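Long-range contact in ThiJ/PfpI domain protein (Brachyspira murdochii, PDB 4HCJ), which is of unestablished function but belongs to the DJ-1/PfpI family, binds magnesium and is probably a hydrolase: residues Asn9-Met14 with Asp71-Val76. Residues are numbered along the deposited sequence; the frame is centred on the assembly and turned at random.
Sequences NILYVM and DAVVFV
Val13 lies alongside Phe75, and Tyr12 lies alongside Val74 and meets Val76, where two neighbouring parallel strands of the central sheet pair. Val13 has the largest buried surface. Its CG1, anti to the backbone N (chi1 167°), meets Phe75 CD1 at 3.6 Å. Its CG2, beside the backbone N, meets Val73 CG2 at 3.7 Å and still borders the Phe75 ring. This face also carries Leu11 and is covered by helix 88-99. On the other face, Val74 is split between two neighbours. Its CG1 lies beside the Tyr12 ring, 3.8 Å from CD1, and its CG2 touches Ile10 CG2. Val76 CG2 reaches Tyr12 CD1 at 3.6 Å, at an oblique angle to the ring. Val76 CB also meets Met14 CB at 3.8 Å. Helix 21-33 packs here, and its Ser27 OG hydrogen-bonds Tyr12 OH. An alanine in place of Tyr12 would probably open a gap beside Val74 and Val76 and leave Ser27 without this hydroxyl partner. Five backbone hydrogen bonds join the strands; the first donates Asp71 N to Asn9 O, the last Val76 N to Val13 O. The shortest runs from Val74 N to Leu11 O, 2.7 Å. Ala72 N is buried without a partner. The contact is thus the middle of the alpha-beta-alpha sandwich: backbone bonds set the register, and apolar side chains fill both faces beneath the helices.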
loop_
_atom_site.group_PDB
_atom_site.type_symbol
_atom_site.label_atom_id
_atom_site.label_comp_id
_atom_site.label_asym_id
_atom_site.label_seq_id
_atom_site.Cartn_x
_atom_site.Cartn_y
_atom_site.Cartn_z
ATOM N N ASN A 9 -11.227 -5.776 -6.983
ATOM C CA ASN A 9 -9.806 -5.980 -7.261
ATOM C C ASN A 9 -8.959 -5.003 -6.439
ATOM O O ASN A 9 -9.337 -3.840 -6.260
ATOM C CB ASN A 9 -9.485 -5.716 -8.732
ATOM C CG ASN A 9 -10.155 -6.685 -9.678
ATOM O OD1 ASN A 9 -10.346 -7.864 -9.378
ATOM N ND2 ASN A 9 -10.499 -6.184 -10.853
ATOM N N ILE A 10 -7.798 -5.472 -5.989
ATOM C CA ILE A 10 -6.842 -4.664 -5.244
ATOM C C ILE A 10 -5.482 -4.728 -5.930
ATOM O O ILE A 10 -5.027 -5.805 -6.315
ATOM C CB ILE A 10 -6.730 -5.143 -3.782
ATOM C CG1 ILE A 10 -8.048 -4.916 -3.042
ATOM C CG2 ILE A 10 -5.556 -4.465 -3.050
ATOM C CD1 ILE A 10 -8.075 -5.530 -1.657
ATOM N N LEU A 11 -4.838 -3.575 -6.070
ATOM C CA LEU A 11 -3.495 -3.461 -6.626
ATOM C C LEU A 11 -2.452 -3.293 -5.534
ATOM O O LEU A 11 -2.616 -2.412 -4.676
ATOM C CB LEU A 11 -3.412 -2.233 -7.523
ATOM C CG LEU A 11 -2.034 -1.935 -8.117
ATOM C CD1 LEU A 11 -1.623 -3.022 -9.123
ATOM C CD2 LEU A 11 -2.014 -0.564 -8.750
ATOM N N TYR A 12 -1.383 -4.083 -5.568
ATOM C CA TYR A 12 -0.201 -3.810 -4.774
ATOM C C TYR A 12 0.818 -3.003 -5.575
ATOM O O TYR A 12 0.991 -3.219 -6.782
ATOM C CB TYR A 12 0.461 -5.103 -4.342
ATOM C CG TYR A 12 -0.268 -5.931 -3.321
ATOM C CD1 TYR A 12 -0.210 -5.603 -1.972
ATOM C CD2 TYR A 12 -1.003 -7.055 -3.695
ATOM C CE1 TYR A 12 -0.838 -6.363 -1.013
ATOM C CE2 TYR A 12 -1.630 -7.840 -2.735
ATOM C CZ TYR A 12 -1.546 -7.491 -1.400
ATOM O OH TYR A 12 -2.156 -8.304 -0.473
ATOM N N VAL A 13 1.513 -2.110 -4.886
ATOM C CA VAL A 13 2.716 -1.452 -5.385
ATOM C C VAL A 13 3.843 -1.839 -4.444
ATOM O O VAL A 13 3.742 -1.602 -3.233
ATOM C CB VAL A 13 2.538 0.088 -5.393
ATOM C CG1 VAL A 13 3.867 0.803 -5.600
ATOM C CG2 VAL A 13 1.512 0.497 -6.449
HETATM N N MSE A 14 4.910 -2.448 -4.965
HETATM C CA MSE A 14 5.995 -2.877 -4.093
HETATM C C MSE A 14 7.266 -3.068 -4.880
HETATM O O MSE A 14 7.261 -3.153 -6.118
HETATM C CB MSE A 14 5.616 -4.147 -3.311
HETATM C CG MSE A 14 5.542 -5.413 -4.139
HETATM SE SE MSE A 14 4.385 -6.660 -3.163
HETATM C CE MSE A 14 5.016 -8.318 -3.905
ATOM N N ASP A 71 -10.220 -1.248 -6.959
ATOM C CA ASP A 71 -10.917 -0.504 -5.912
ATOM C C ASP A 71 -9.953 0.166 -4.932
ATOM O O ASP A 71 -10.347 1.094 -4.216
ATOM C CB ASP A 71 -11.831 -1.440 -5.115
ATOM C CG ASP A 71 -12.918 -2.075 -5.957
ATOM O OD1 ASP A 71 -13.294 -1.514 -7.014
ATOM O OD2 ASP A 71 -13.398 -3.141 -5.527
ATOM N N ALA A 72 -8.722 -0.323 -4.856
ATOM C CA ALA A 72 -7.749 0.117 -3.863
ATOM C C ALA A 72 -6.361 -0.136 -4.396
ATOM O O ALA A 72 -6.153 -1.070 -5.193
ATOM C CB ALA A 72 -7.926 -0.651 -2.567
ATOM N N VAL A 73 -5.422 0.661 -3.907
ATOM C CA VAL A 73 -3.999 0.401 -4.056
ATOM C C VAL A 73 -3.398 0.238 -2.666
ATOM O O VAL A 73 -3.799 0.927 -1.722
ATOM C CB VAL A 73 -3.298 1.516 -4.880
ATOM C CG1 VAL A 73 -3.405 2.889 -4.200
ATOM C CG2 VAL A 73 -1.844 1.176 -5.136
ATOM N N VAL A 74 -2.468 -0.705 -2.560
ATOM C CA VAL A 74 -1.773 -1.014 -1.309
ATOM C C VAL A 74 -0.272 -0.908 -1.534
ATOM O O VAL A 74 0.310 -1.676 -2.332
ATOM C CB VAL A 74 -2.123 -2.429 -0.825
ATOM C CG1 VAL A 74 -1.276 -2.823 0.384
ATOM C CG2 VAL A 74 -3.618 -2.544 -0.522
ATOM N N PHE A 75 0.354 0.033 -0.835
ATOM C CA PHE A 75 1.805 0.235 -0.874
ATOM C C PHE A 75 2.458 -0.603 0.217
ATOM O O PHE A 75 2.288 -0.333 1.413
ATOM C CB PHE A 75 2.136 1.724 -0.702
ATOM C CG PHE A 75 1.654 2.577 -1.841
ATOM C CD1 PHE A 75 2.452 2.768 -2.965
ATOM C CD2 PHE A 75 0.401 3.184 -1.805
ATOM C CE1 PHE A 75 2.006 3.531 -4.039
ATOM C CE2 PHE A 75 -0.046 3.943 -2.885
ATOM C CZ PHE A 75 0.757 4.109 -4.000
ATOM N N VAL A 76 3.198 -1.626 -0.200
ATOM C CA VAL A 76 3.897 -2.519 0.709
ATOM C C VAL A 76 5.296 -1.984 0.989
ATOM O O VAL A 76 5.929 -1.400 0.101
ATOM C CB VAL A 76 3.948 -3.956 0.097
ATOM C CG1 VAL A 76 4.933 -4.863 0.818
ATOM C CG2 VAL A 76 2.549 -4.570 0.102
#